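Local coordinates for flavohemoprotein (Vibrio cholerae O1 biovar El Tor, PDB 4EH1) that probably detoxifies nitric oxide, turning it into nitrate with oxygen and NAD(P)H, this piece being its FAD- and NAD(P)H-binding reductase domain, at residues V175-R178 against D184-Q187. Sequence-based numbering, arbitrary orientation.
Sequences VWYR and DVLQ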
# COMPACT_ATOMS: atom_id res chain seq x y z
N VAL A 175 16.46 2.54 -17.42
CA VAL A 175 15.01 2.61 -17.48
C VAL A 175 14.49 3.45 -18.69
O VAL A 175 15.09 4.45 -19.05
CB VAL A 175 14.47 3.19 -16.17
CG1 VAL A 175 12.98 3.52 -16.30
CG2 VAL A 175 14.75 2.18 -14.99
N TRP A 176 13.40 3.00 -19.33
CA TRP A 176 12.73 3.74 -20.40
C TRP A 176 11.29 4.12 -19.98
O TRP A 176 10.57 3.28 -19.40
CB TRP A 176 12.63 2.90 -21.67
CG TRP A 176 13.90 2.69 -22.43
CD1 TRP A 176 14.28 3.32 -23.56
CD2 TRP A 176 14.95 1.77 -22.11
NE1 TRP A 176 15.50 2.86 -23.97
CE2 TRP A 176 15.93 1.90 -23.10
CE3 TRP A 176 15.14 0.86 -21.06
CZ2 TRP A 176 17.11 1.15 -23.09
CZ3 TRP A 176 16.30 0.10 -21.07
CH2 TRP A 176 17.27 0.25 -22.08
N TYR A 177 10.87 5.35 -20.25
CA TYR A 177 9.49 5.77 -20.02
C TYR A 177 8.91 6.00 -21.40
O TYR A 177 9.48 6.77 -22.21
CB TYR A 177 9.40 7.08 -19.22
CG TYR A 177 9.73 7.02 -17.73
CD1 TYR A 177 9.86 5.80 -17.05
CD2 TYR A 177 9.91 8.20 -17.00
CE1 TYR A 177 10.16 5.76 -15.68
CE2 TYR A 177 10.22 8.17 -15.63
CZ TYR A 177 10.35 6.93 -14.98
OH TYR A 177 10.64 6.89 -13.62
N ARG A 178 7.82 5.33 -21.70
CA ARG A 178 7.21 5.46 -23.02
C ARG A 178 6.63 6.85 -23.26
O ARG A 178 6.70 7.37 -24.36
CB ARG A 178 6.08 4.45 -23.19
CG ARG A 178 5.51 4.36 -24.58
CD ARG A 178 4.27 3.51 -24.54
NE ARG A 178 3.15 4.21 -23.91
CZ ARG A 178 2.03 3.61 -23.54
NH1 ARG A 178 1.89 2.30 -23.73
NH2 ARG A 178 1.06 4.30 -22.97
N ASP A 184 17.84 10.93 -16.08
CA ASP A 184 18.42 9.60 -16.16
C ASP A 184 17.44 8.48 -16.56
O ASP A 184 17.54 7.36 -16.07
CB ASP A 184 19.12 9.22 -14.85
CG ASP A 184 20.16 8.13 -15.03
OD1 ASP A 184 21.11 8.35 -15.81
OD2 ASP A 184 20.02 7.04 -14.42
N VAL A 185 16.48 8.79 -17.42
CA VAL A 185 15.73 7.73 -18.09
C VAL A 185 15.70 8.05 -19.57
O VAL A 185 15.81 9.21 -19.98
CB VAL A 185 14.28 7.55 -17.58
CG1 VAL A 185 14.25 7.48 -16.03
CG2 VAL A 185 13.41 8.63 -18.11
N LEU A 186 15.53 7.03 -20.39
CA LEU A 186 15.42 7.29 -21.81
C LEU A 186 13.94 7.34 -22.15
O LEU A 186 13.15 6.56 -21.63
CB LEU A 186 16.14 6.20 -22.58
CG LEU A 186 17.65 6.29 -22.37
CD1 LEU A 186 18.30 5.00 -22.77
CD2 LEU A 186 18.18 7.44 -23.21
N GLN A 187 13.57 8.26 -23.01
CA GLN A 187 12.18 8.39 -23.43
C GLN A 187 11.94 7.55 -24.67
O GLN A 187 12.64 7.67 -25.67
CB GLN A 187 11.87 9.86 -23.73
CG GLN A 187 10.42 10.10 -23.95
CD GLN A 187 10.06 11.57 -23.86
OE1 GLN A 187 10.94 12.44 -23.83
NE2 GLN A 187 8.76 11.86 -23.82
O HOH W 1 17.82 4.73 -15.78
O HOH W 2 7.21 10.09 -25.42
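The carbonyl oxygen of L186 is approached by two groups of the neighbouring strand: Y177 N donates a hydrogen bond to L186 O at 2.9 Å, and W176 CA sends a CA-H...O contact to the same oxygen at 3.1 Å. One step back, L186 N returns a hydrogen bond to V175 O. L186 thus pairs through both its N and its O with the residues flanking W176, the parallel bridge pattern. Residues 186-187 form a short edge strand beside strand 172-177, at one edge of the parallel sheet in the NAD-binding domain of this ferredoxin reductase-like module. On one face of the sheet, L186 CB sits over the five-membered ring of W176, 3.9 Å from its centroid, while L186 CD1 lies toward the rim near NE1. Paired in register, and both with CG anti to the carbonyl carbon (chi1 near -70°), the two side chains run alongside each other. Leucine suits the exposed edge strand by covering buried W176, whose broad indole also packs on M190 and L195. On the other face, beta-branched V185 covers the Y177 ring with both methyls, CG2 3.7 Å from CD2 and CG1 toward the rim near CZ; V185 CG1 also meets V175 CG1. Y177 offers V185 a flat face while its OH hydrogen-bonds H156 ND1. At the ends of the pairing, water bridges V175 N to D184 O, and another links R178 O to Q187 NE2.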